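PDB 3DRF: oligopeptide-binding protein oppA from Lactococcus lactis, which captures oligopeptides outside the cell as the receptor of the OppABCDF ABC transporter, supporting peptide uptake and growth in milk. Local coordinates for residues Q297-I302 / M542-P547. Sequence-based numbering, arbitrary orientation.
Sequences QQAMYI and MLNYTP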
loop_
_atom_site.group_PDB
_atom_site.type_symbol
_atom_site.label_atom_id
_atom_site.label_comp_id
_atom_site.label_asym_id
_atom_site.label_seq_id
_atom_site.Cartn_x
_atom_site.Cartn_y
_atom_site.Cartn_z
ATOM N N GLN A 297 -0.136 -17.448 2.903
ATOM C CA GLN A 297 -1.317 -16.720 3.320
ATOM C C GLN A 297 -2.002 -16.106 2.090
ATOM O O GLN A 297 -1.403 -15.889 1.075
ATOM C CB GLN A 297 -0.957 -15.607 4.344
ATOM C CG GLN A 297 -0.119 -14.445 3.691
ATOM C CD GLN A 297 0.388 -13.308 4.615
ATOM O OE1 GLN A 297 0.999 -12.451 4.130
ATOM N NE2 GLN A 297 0.190 -13.402 5.900
ATOM N N GLN A 298 -3.287 -15.838 2.230
ATOM C CA GLN A 298 -3.973 -14.927 1.286
ATOM C C GLN A 298 -3.372 -13.551 1.399
ATOM O O GLN A 298 -3.264 -13.032 2.450
ATOM C CB GLN A 298 -5.451 -14.810 1.600
ATOM C CG GLN A 298 -6.232 -16.098 1.496
ATOM C CD GLN A 298 -7.731 -15.842 1.662
ATOM O OE1 GLN A 298 -8.160 -15.503 2.697
ATOM N NE2 GLN A 298 -8.454 -15.931 0.585
ATOM N N ALA A 299 -2.894 -13.026 0.297
ATOM C CA ALA A 299 -2.237 -11.709 0.302
ATOM C C ALA A 299 -3.338 -10.606 0.408
ATOM O O ALA A 299 -4.334 -10.634 -0.250
ATOM C CB ALA A 299 -1.362 -11.517 -0.899
ATOM N N MET A 300 -3.079 -9.655 1.246
ATOM C CA MET A 300 -3.977 -8.513 1.281
ATOM C C MET A 300 -3.400 -7.555 0.218
ATOM O O MET A 300 -2.556 -6.750 0.504
ATOM C CB MET A 300 -3.958 -7.897 2.659
ATOM C CG MET A 300 -5.304 -7.303 2.998
ATOM S SD MET A 300 -5.558 -7.522 4.769
ATOM C CE MET A 300 -4.091 -6.775 5.205
ATOM N N TYR A 301 -3.765 -7.846 -1.035
ATOM C CA TYR A 301 -3.019 -7.343 -2.227
ATOM C C TYR A 301 -3.927 -7.166 -3.423
ATOM O O TYR A 301 -4.825 -7.929 -3.643
ATOM C CB TYR A 301 -1.922 -8.382 -2.584
ATOM C CG TYR A 301 -1.089 -8.138 -3.861
ATOM C CD1 TYR A 301 0.121 -7.510 -3.803
ATOM C CD2 TYR A 301 -1.537 -8.572 -5.100
ATOM C CE1 TYR A 301 0.898 -7.365 -4.972
ATOM C CE2 TYR A 301 -0.806 -8.410 -6.225
ATOM C CZ TYR A 301 0.404 -7.807 -6.147
ATOM O OH TYR A 301 1.170 -7.654 -7.266
ATOM N N ILE A 302 -3.572 -6.162 -4.224
ATOM C CA ILE A 302 -4.129 -6.010 -5.568
ATOM C C ILE A 302 -3.055 -5.411 -6.429
ATOM O O ILE A 302 -2.315 -4.510 -6.034
ATOM C CB ILE A 302 -5.419 -5.091 -5.576
ATOM C CG1 ILE A 302 -6.109 -4.990 -6.948
ATOM C CG2 ILE A 302 -5.151 -3.636 -5.090
ATOM C CD1 ILE A 302 -6.664 -6.275 -7.403
ATOM N N MET A 542 -3.463 -12.486 -5.280
ATOM C CA MET A 542 -2.314 -13.342 -4.999
ATOM C C MET A 542 -2.375 -14.025 -3.647
ATOM O O MET A 542 -3.061 -13.604 -2.753
ATOM C CB MET A 542 -1.013 -12.483 -5.038
ATOM C CG MET A 542 0.275 -13.162 -5.512
ATOM S SD MET A 542 1.383 -11.834 -6.029
ATOM C CE MET A 542 1.500 -10.909 -4.546
ATOM N N LEU A 543 -1.626 -15.127 -3.591
ATOM C CA LEU A 543 -1.186 -15.742 -2.334
ATOM C C LEU A 543 0.280 -15.394 -2.126
ATOM O O LEU A 543 1.007 -15.391 -3.056
ATOM C CB LEU A 543 -1.284 -17.293 -2.376
ATOM C CG LEU A 543 -2.633 -17.897 -2.688
ATOM C CD1 LEU A 543 -2.542 -19.478 -2.763
ATOM C CD2 LEU A 543 -3.572 -17.432 -1.658
ATOM N N ASN A 544 0.643 -15.068 -0.896
ATOM C CA ASN A 544 2.031 -14.894 -0.482
ATOM C C ASN A 544 2.621 -16.233 0.001
ATOM O O ASN A 544 1.901 -17.081 0.466
ATOM C CB ASN A 544 2.120 -13.884 0.689
ATOM C CG ASN A 544 1.899 -12.437 0.250
ATOM O OD1 ASN A 544 2.106 -12.101 -0.848
ATOM N ND2 ASN A 544 1.415 -11.649 1.148
ATOM N N TYR A 545 3.949 -16.345 -0.076
ATOM C CA TYR A 545 4.680 -17.454 0.552
ATOM C C TYR A 545 5.966 -16.913 1.135
ATOM O O TYR A 545 6.498 -15.967 0.662
ATOM C CB TYR A 545 4.968 -18.586 -0.457
ATOM C CG TYR A 545 6.022 -18.230 -1.511
ATOM C CD1 TYR A 545 7.341 -18.629 -1.360
ATOM C CD2 TYR A 545 5.674 -17.534 -2.664
ATOM C CE1 TYR A 545 8.275 -18.365 -2.289
ATOM C CE2 TYR A 545 6.630 -17.214 -3.606
ATOM C CZ TYR A 545 7.932 -17.651 -3.414
ATOM O OH TYR A 545 8.853 -17.403 -4.362
ATOM N N THR A 546 6.456 -17.588 2.168
ATOM C CA THR A 546 7.724 -17.246 2.817
ATOM C C THR A 546 8.429 -18.542 3.175
ATOM O O THR A 546 7.927 -19.313 3.926
ATOM C CB THR A 546 7.458 -16.468 4.115
ATOM O OG1 THR A 546 6.956 -15.174 3.751
ATOM C CG2 THR A 546 8.760 -16.268 4.968
ATOM N N PRO A 547 9.612 -18.786 2.654
ATOM C CA PRO A 547 10.410 -19.910 3.155
ATOM C C PRO A 547 11.097 -19.586 4.511
ATOM O O PRO A 547 11.539 -18.508 4.754
ATOM C CB PRO A 547 11.469 -20.103 2.053
ATOM C CG PRO A 547 11.695 -18.735 1.503
ATOM C CD PRO A 547 10.335 -18.032 1.600
HETATM O O HOH W 1 -4.714 -10.713 -3.371
#
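Tyr301 sets its CG anti to the backbone N (chi1 175°), and Met542 bends at chi3, which turns CE onto the phenol ring. The methyl sits 3.5 Å from the ring centroid, almost on the normal, a CH-pi contact; SD follows over the same face, nearer CE2 and CZ, as a Met-aromatic contact, while Met542 CB approaches CD2. An alanine in place of Tyr301 would probably leave the Met542 methyl without its aromatic seat, free to turn, and would deprive the bound peptide's backbone and Ser472 of the hydroxyl that bonds both.

Further along, Gln297 and Asn544 face each other as an antiparallel hydrogen-bonded pair, joined by Gln297 N to Asn544 O and by Asn544 N to Gln297 O at 3.0 Å. Their side chains, on one face of the sheet, add a third link: Asn544 ND2 donates to Gln297 OE1 at 3.1 Å, nearly straight (172°) and on a lone pair in the carbonyl plane, although the two amide planes are turned 45° apart. Gln297 NE2 is meanwhile held by Leu557 O, so both ends of this amide are fixed.

The pairing joins strand 292-307 to strand 536-549 in the mixed sheet of a lobe of this Venus-flytrap receptor, a member of the solute-binding protein 5 family, here closed around its peptide. Strand 292-307 is interrupted at Ala299 and Met300, the latter the centre of an inverse gamma turn. Ala299 N still reaches Met542 O at 3.1 Å, and Ala299 CB packs against the Asn544 amide, 3.5 Å from ND2. Where the strands part, a water takes over: it accepts from Met542 N at 2.9 Å and lies 2.8 Å from Tyr301 O, with Ala299 O also close by.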